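Local coordinates for protein histone-lysine N-methyltransferase SETMAR (Homo sapiens, PDB 3BO5) that transfers methyl groups from S-adenosyl-L-methionine to histone H3 and, as a fusion with a mariner transposase, takes part in DNA double-strand break repair, at residues Lys237-Val240 and Pro241-Leu245; Phe145-Lys148 and Gly149-Val152; Glu164-Arg167 and Arg168-Leu171. The protein carries 2 engineered substitutions. All coordinates share one frame; numbering follows the deposited sequence. Where two conformers were deposited one is given.

Contact 1 (Lys237-Val240 and Pro241-Leu245); sequences KDIV and PEEEL
The carboxylate of Glu-243 has the CG2 methyl of Ile-239 over one face: CG2 lies 3.7 Å from Glu-243 CD, almost straight above the plane. From the same side, but out beyond OE1, comes the backbone N-H of Val-240. Val-240 and Glu-243 are the two ends of a type II beta turn in the SET-domain loop that leads from strand 230-235 into strand 244-247. The turn's own backbone bond, from Glu-243 N to Val-240 O, measures 3.0 Å. Glu-242 takes the positive phi (76°) that the third position of such a turn requires.

The side chain of Glu-243 adds a second bond between the same two residues. With CG trans to its backbone N (chi1 -172°) and the rest extended, it reaches back across the mouth of the turn. Val-240 N then meets OE1 at 3.0 Å in a nearly straight bond, 35° out of the carboxylate plane. The other oxygen, OE2, accepts from Asn-216 ND2 and from a water near the carboxylate plane. Both carboxylate oxygens are thus engaged, which should fix the rotation of the group.

Ile-239 and Leu-245 make the apolar part of the contact. They meet at about a right angle through their terminal methyls, CD1 to CD2 at 3.8 Å, and both reach Leu-217 of strand 217-223. The water at Glu-243 bridges the two segments, donating to Glu-243 OE2 at 2.7 Å and to Asp-238 O at 3.0 Å.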
loop_
_atom_site.group_PDB
_atom_site.type_symbol
_atom_site.label_atom_id
_atom_site.label_comp_id
_atom_site.label_asym_id
_atom_site.label_seq_id
_atom_site.Cartn_x
_atom_site.Cartn_y
_atom_site.Cartn_z
ATOM N N LYS A 237 7.553 6.561 -11.007
ATOM C CA LYS A 237 8.546 6.705 -12.098
ATOM C C LYS A 237 8.824 5.317 -12.660
ATOM O O LYS A 237 8.418 4.329 -12.055
ATOM C CB LYS A 237 9.836 7.381 -11.606
ATOM C CG LYS A 237 10.456 6.736 -10.389
ATOM C CD LYS A 237 11.386 7.756 -9.646
ATOM C CE LYS A 237 10.691 8.584 -8.534
ATOM N NZ LYS A 237 11.693 9.641 -8.052
ATOM N N ASP A 238 9.527 5.182 -13.776
ATOM C CA ASP A 238 9.910 3.850 -14.200
ATOM C C ASP A 238 10.896 3.271 -13.169
ATOM O O ASP A 238 11.843 3.982 -12.737
ATOM C CB ASP A 238 10.659 3.916 -15.540
ATOM C CG ASP A 238 9.759 4.216 -16.721
ATOM O OD1 ASP A 238 8.495 4.170 -16.631
ATOM O OD2 ASP A 238 10.327 4.551 -17.809
ATOM N N ILE A 239 10.656 2.046 -12.780
ATOM C CA ILE A 239 11.522 1.361 -11.780
ATOM C C ILE A 239 12.197 0.190 -12.498
ATOM O O ILE A 239 11.559 -0.579 -13.201
ATOM C CB ILE A 239 10.605 0.830 -10.659
ATOM C CG1 ILE A 239 9.879 2.046 -10.039
ATOM C CG2 ILE A 239 11.447 0.010 -9.657
ATOM C CD1 ILE A 239 8.774 1.667 -9.033
ATOM N N VAL A 240 13.508 0.086 -12.316
ATOM C CA VAL A 240 14.246 -0.844 -13.138
ATOM C C VAL A 240 14.438 -2.144 -12.417
ATOM O O VAL A 240 14.263 -2.216 -11.189
ATOM C CB VAL A 240 15.631 -0.212 -13.515
ATOM C CG1 VAL A 240 15.377 1.051 -14.248
ATOM C CG2 VAL A 240 16.590 -0.045 -12.280
ATOM N N PRO A 241 14.842 -3.217 -13.122
ATOM C CA PRO A 241 15.041 -4.450 -12.408
ATOM C C PRO A 241 16.051 -4.319 -11.256
ATOM O O PRO A 241 17.083 -3.659 -11.382
ATOM C CB PRO A 241 15.556 -5.412 -13.498
ATOM C CG PRO A 241 14.914 -4.823 -14.781
ATOM C CD PRO A 241 15.081 -3.333 -14.583
ATOM N N GLU A 242 15.703 -4.952 -10.139
ATOM C CA GLU A 242 16.517 -4.975 -8.908
ATOM C C GLU A 242 16.448 -3.666 -8.128
ATOM O O GLU A 242 17.059 -3.592 -7.050
ATOM C CB GLU A 242 17.981 -5.394 -9.114
ATOM C CG GLU A 242 18.072 -6.862 -9.534
ATOM C CD GLU A 242 19.517 -7.411 -9.756
ATOM O OE1 GLU A 242 20.493 -6.752 -9.406
ATOM O OE2 GLU A 242 19.642 -8.489 -10.366
ATOM N N GLU A 243 15.682 -2.714 -8.612
ATOM C CA GLU A 243 15.592 -1.435 -7.926
ATOM C C GLU A 243 14.742 -1.708 -6.695
ATOM O O GLU A 243 13.615 -2.264 -6.791
ATOM C CB GLU A 243 14.885 -0.360 -8.772
ATOM C CG GLU A 243 14.965 1.006 -8.120
ATOM C CD GLU A 243 14.492 2.104 -9.023
ATOM O OE1 GLU A 243 14.585 1.929 -10.265
ATOM O OE2 GLU A 243 14.061 3.179 -8.520
ATOM N N GLU A 244 15.229 -1.189 -5.586
ATOM C CA GLU A 244 14.447 -1.280 -4.339
ATOM C C GLU A 244 13.223 -0.376 -4.395
ATOM O O GLU A 244 13.262 0.732 -4.966
ATOM C CB GLU A 244 15.257 -0.839 -3.142
ATOM C CG GLU A 244 14.433 -0.870 -1.813
ATOM C CD GLU A 244 15.295 -0.677 -0.574
ATOM O OE1 GLU A 244 16.496 -0.251 -0.704
ATOM O OE2 GLU A 244 14.778 -0.908 0.562
ATOM N N LEU A 245 12.113 -0.902 -3.863
ATOM C CA LEU A 245 10.811 -0.195 -3.898
ATOM C C LEU A 245 10.676 0.554 -2.564
ATOM O O LEU A 245 10.989 -0.045 -1.504
ATOM C CB LEU A 245 9.694 -1.224 -4.025
ATOM C CG LEU A 245 9.773 -2.008 -5.349
ATOM C CD1 LEU A 245 8.845 -3.197 -5.271
ATOM C CD2 LEU A 245 9.381 -1.124 -6.533
HETATM O O HOH W 1 12.850 4.942 -10.113
#

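Contact 2 (Phe145-Lys148 and Gly149-Val152); sequences FIPK and GRFV
Pro-147 and Arg-150 are the ends of a type II beta turn that leads the chain of the SET domain into strand 151-160. The hydrogen bonding across it is backbone alone: Arg-150 N donates to Pro-147 O at 3.1 Å, fairly straight at the hydrogen (160°), the donor somewhat tilted from the carbonyl plane. Gly-149 fills the third position of the turn with phi at 96°, where a beta carbon would be jammed against Lys-148 O.

Among the apolar contacts, Arg-150 lays its first methylenes alongside the Pro-147 ring, the two side chains pointing the same way, with CG 3.9 Å from Pro-147 CB. Its CG stands opposite the carbonyl carbon (chi1 -77°). CB and CG make the close contacts, and further bends at chi2 and chi3 bring the guanidinium round until Pro-147 CD lies obliquely beside it. Ile-146, just ahead of the turn, packs against the chain that leaves it. Its CG2 branch rests against Arg-150 CB at 3.8 Å and reaches Val-152 CG2 at 4.0 Å, crossing the valine at about a right angle. Ile-146 and Val-152 both pack on Phe-128 of strand 128-132.

Gly-149 and Arg-150 also bond through their backbones to Ala-235 of strand 230-235. In chemical terms, one main-chain bond and a glycine define the turn, while Ile-146, Val-152, the proline ring and the arginine stem pack against its flanks.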
loop_
_atom_site.group_PDB
_atom_site.type_symbol
_atom_site.label_atom_id
_atom_site.label_comp_id
_atom_site.label_asym_id
_atom_site.label_seq_id
_atom_site.Cartn_x
_atom_site.Cartn_y
_atom_site.Cartn_z
ATOM N N PHE A 145 11.271 -4.752 -14.788
ATOM C CA PHE A 145 10.971 -3.389 -15.062
ATOM C C PHE A 145 9.511 -3.085 -14.712
ATOM O O PHE A 145 8.632 -3.820 -15.113
ATOM C CB PHE A 145 11.159 -3.114 -16.552
ATOM C CG PHE A 145 11.104 -1.683 -16.892
ATOM C CD1 PHE A 145 12.216 -0.857 -16.694
ATOM C CD2 PHE A 145 9.981 -1.149 -17.467
ATOM C CE1 PHE A 145 12.147 0.498 -17.015
ATOM C CE2 PHE A 145 9.930 0.211 -17.831
ATOM C CZ PHE A 145 11.003 1.029 -17.583
ATOM N N ILE A 146 9.264 -1.969 -14.027
ATOM C CA ILE A 146 7.904 -1.514 -13.801
ATOM C C ILE A 146 7.701 -0.119 -14.419
ATOM O O ILE A 146 8.277 0.844 -13.983
ATOM C CB ILE A 146 7.635 -1.434 -12.287
ATOM C CG1 ILE A 146 7.815 -2.807 -11.644
ATOM C CG2 ILE A 146 6.123 -0.923 -12.067
ATOM C CD1 ILE A 146 7.693 -2.794 -10.098
ATOM N N PRO A 147 6.839 -0.018 -15.421
ATOM C CA PRO A 147 6.510 1.281 -16.009
ATOM C C PRO A 147 5.883 2.216 -15.023
ATOM O O PRO A 147 5.058 1.811 -14.202
ATOM C CB PRO A 147 5.484 0.920 -17.114
ATOM C CG PRO A 147 5.847 -0.517 -17.484
ATOM C CD PRO A 147 6.148 -1.132 -16.092
ATOM N N LYS A 148 6.218 3.484 -15.152
ATOM C CA LYS A 148 5.607 4.565 -14.388
ATOM C C LYS A 148 4.108 4.451 -14.407
ATOM O O LYS A 148 3.501 4.291 -15.450
ATOM C CB LYS A 148 5.968 5.875 -15.039
ATOM C CG LYS A 148 5.417 7.091 -14.343
ATOM C CD LYS A 148 5.981 8.395 -14.931
ATOM C CE LYS A 148 5.367 9.561 -14.210
ATOM N NZ LYS A 148 6.031 10.854 -14.551
ATOM N N GLY A 149 3.514 4.541 -13.222
ATOM C CA GLY A 149 2.087 4.530 -13.100
ATOM C C GLY A 149 1.484 3.189 -12.800
ATOM O O GLY A 149 0.334 3.123 -12.389
ATOM N N ARG A 150 2.224 2.121 -12.994
ATOM C CA ARG A 150 1.693 0.779 -12.802
ATOM C C ARG A 150 1.493 0.454 -11.316
ATOM O O ARG A 150 2.253 0.917 -10.438
ATOM C CB ARG A 150 2.623 -0.254 -13.431
ATOM C CG ARG A 150 2.439 -0.257 -14.973
ATOM C CD ARG A 150 1.069 -0.808 -15.473
ATOM N NE ARG A 150 0.898 -2.203 -15.109
ATOM C CZ ARG A 150 1.529 -3.250 -15.646
ATOM N NH1 ARG A 150 2.276 -3.056 -16.728
ATOM N NH2 ARG A 150 1.372 -4.479 -15.137
ATOM N N PHE A 151 0.425 -0.302 -11.018
ATOM C CA PHE A 151 0.175 -0.724 -9.643
ATOM C C PHE A 151 1.245 -1.691 -9.253
ATOM O O PHE A 151 1.538 -2.660 -9.965
ATOM C CB PHE A 151 -1.205 -1.448 -9.589
ATOM C CG PHE A 151 -1.467 -2.113 -8.263
ATOM C CD1 PHE A 151 -1.618 -1.296 -7.114
ATOM C CD2 PHE A 151 -1.545 -3.500 -8.170
ATOM C CE1 PHE A 151 -1.860 -1.928 -5.800
ATOM C CE2 PHE A 151 -1.744 -4.110 -6.907
ATOM C CZ PHE A 151 -1.930 -3.319 -5.733
ATOM N N VAL A 152 1.762 -1.474 -8.065
ATOM C CA VAL A 152 2.845 -2.293 -7.559
ATOM C C VAL A 152 2.354 -3.271 -6.475
ATOM O O VAL A 152 2.360 -4.474 -6.652
ATOM C CB VAL A 152 3.977 -1.405 -7.052
ATOM C CG1 VAL A 152 5.073 -2.225 -6.372
ATOM C CG2 VAL A 152 4.620 -0.743 -8.314
#

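Contact 3 (Glu164-Arg167 and Arg168-Leu171); sequences EVQR and RIHL
Arg-168 and Ile-169 continue helix 162-169 with i to i+4 bonds to the carbonyls of Glu-164 and Val-165, Ile-169 N to Val-165 O being 2.9 Å and nearly linear, while His-170 N to Gln-166 O lengthens to 3.2 Å.

On one flank Glu-164, Arg-167 and Arg-168 form a salt-bridge network. Arg-167 grips the carboxylate side-on, NE to OE1 at 3.0 Å and NH2 to OE2 at 2.9 Å. Arg-168 NE uses the anti lone pair of Glu-164 OE2 at 2.8 Å, the carboxylate of Glu-164 and the guanidinium of Arg-168 turned 78° apart, and NH2 adds a weak bond. OE2 accepts from both arginines, which probably helps their like charges lie close. A bend at chi2 (75°) brings the glutamate back.

The backbone carbonyl O of Gln-166 lies 3.0 Å above one face of the His-170 ring, toward its rim, and the side-chain amide of Gln-166 stands nearly perpendicular to that ring. Val-165 CG1 packs on Ile-169 CG2.

The far end of Arg-168 ties the helix to the sheet: NH1 forms salt bridges with Glu-158 of strand 151-160 and Asp-198 of strand 193-199, and Val-165 rests on Leu-160.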
loop_
_atom_site.group_PDB
_atom_site.type_symbol
_atom_site.label_atom_id
_atom_site.label_comp_id
_atom_site.label_asym_id
_atom_site.label_seq_id
_atom_site.Cartn_x
_atom_site.Cartn_y
_atom_site.Cartn_z
ATOM N N GLU A 164 -6.594 0.741 19.879
ATOM C CA GLU A 164 -5.699 -0.403 19.668
ATOM C C GLU A 164 -4.342 0.037 19.114
ATOM O O GLU A 164 -3.322 -0.501 19.464
ATOM C CB GLU A 164 -6.356 -1.423 18.771
ATOM C CG GLU A 164 -5.417 -2.553 18.429
ATOM C CD GLU A 164 -5.207 -3.522 19.591
ATOM O OE1 GLU A 164 -5.905 -3.407 20.663
ATOM O OE2 GLU A 164 -4.306 -4.370 19.450
ATOM N N VAL A 165 -4.386 1.011 18.212
ATOM C CA VAL A 165 -3.138 1.627 17.707
ATOM C C VAL A 165 -2.281 2.188 18.830
ATOM O O VAL A 165 -1.102 1.872 18.970
ATOM C CB VAL A 165 -3.392 2.676 16.643
ATOM C CG1 VAL A 165 -2.061 3.480 16.365
ATOM C CG2 VAL A 165 -3.845 1.900 15.387
ATOM N N GLN A 166 -2.930 2.989 19.673
ATOM C CA GLN A 166 -2.228 3.513 20.836
ATOM C C GLN A 166 -1.637 2.424 21.701
ATOM O O GLN A 166 -0.514 2.544 22.182
ATOM C CB GLN A 166 -3.178 4.298 21.715
ATOM C CG GLN A 166 -3.614 5.542 21.071
ATOM C CD GLN A 166 -2.455 6.523 20.944
ATOM O OE1 GLN A 166 -2.083 6.889 19.842
ATOM N NE2 GLN A 166 -1.859 6.915 22.089
ATOM N N ARG A 167 -2.403 1.380 21.944
ATOM C CA ARG A 167 -1.959 0.273 22.745
ATOM C C ARG A 167 -0.716 -0.383 22.157
ATOM O O ARG A 167 0.248 -0.663 22.866
ATOM C CB ARG A 167 -3.136 -0.688 22.883
ATOM C CG ARG A 167 -3.143 -1.532 24.145
ATOM C CD ARG A 167 -4.138 -2.692 24.057
ATOM N NE ARG A 167 -3.856 -3.546 22.883
ATOM C CZ ARG A 167 -2.900 -4.470 22.848
ATOM N NH1 ARG A 167 -2.167 -4.765 23.937
ATOM N NH2 ARG A 167 -2.684 -5.113 21.727
ATOM N N ARG A 168 -0.720 -0.637 20.846
ATOM C CA ARG A 168 0.419 -1.293 20.220
ATOM C C ARG A 168 1.647 -0.415 20.110
ATOM O O ARG A 168 2.783 -0.874 20.291
ATOM C CB ARG A 168 0.013 -1.750 18.802
ATOM C CG ARG A 168 -1.083 -2.769 18.817
ATOM C CD ARG A 168 -1.348 -3.333 17.425
ATOM N NE ARG A 168 -2.342 -4.398 17.457
ATOM C CZ ARG A 168 -2.593 -5.277 16.481
ATOM N NH1 ARG A 168 -1.925 -5.241 15.325
ATOM N NH2 ARG A 168 -3.553 -6.199 16.672
ATOM N N ILE A 169 1.438 0.847 19.762
ATOM C CA ILE A 169 2.562 1.755 19.596
ATOM C C ILE A 169 3.314 1.895 20.912
ATOM O O ILE A 169 4.547 1.958 20.891
ATOM C CB ILE A 169 2.166 3.118 18.985
ATOM C CG1 ILE A 169 1.300 3.940 19.946
ATOM C CG2 ILE A 169 1.469 2.922 17.624
ATOM C CD1 ILE A 169 0.984 5.358 19.459
ATOM N N HIS A 170 2.593 1.901 22.027
ATOM C CA HIS A 170 3.273 2.206 23.286
ATOM C C HIS A 170 4.208 1.087 23.703
ATOM O O HIS A 170 5.014 1.270 24.609
ATOM C CB HIS A 170 2.284 2.535 24.367
ATOM C CG HIS A 170 1.554 3.810 24.127
ATOM N ND1 HIS A 170 0.303 4.067 24.658
ATOM C CD2 HIS A 170 1.901 4.911 23.423
ATOM C CE1 HIS A 170 -0.094 5.267 24.270
ATOM N NE2 HIS A 170 0.861 5.805 23.528
ATOM N N LEU A 171 4.107 -0.058 23.030
ATOM C CA LEU A 171 4.953 -1.220 23.313
ATOM C C LEU A 171 6.159 -1.325 22.380
ATOM O O LEU A 171 7.037 -2.168 22.585
ATOM C CB LEU A 171 4.138 -2.505 23.198
ATOM C CG LEU A 171 2.736 -2.557 23.782
ATOM C CD1 LEU A 171 2.069 -3.770 23.180
ATOM C CD2 LEU A 171 2.742 -2.632 25.315
#

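Along the chain the three contacts come in series; none nests in or crosses another. Contact 2 comes first, turning the chain after strand 138-142 into strand 151-160. That strand runs to the far side of the domain, where helix 162-169 carries contact 3. Contact 1 follows much later, closing the loop between strands 230-235 and 244-247. The two turns meet: Asp-238 OD1 takes the N-H of Lys-148 at 2.8 Å, and Ile-239 O probably accepts from Ile-146 N, joining the two loops on the same side of the chain's centre, opposite contact 3. Contact 3 stays apart, its nearest atoms about 21 Å from contact 2 and about 22 Å from contact 1.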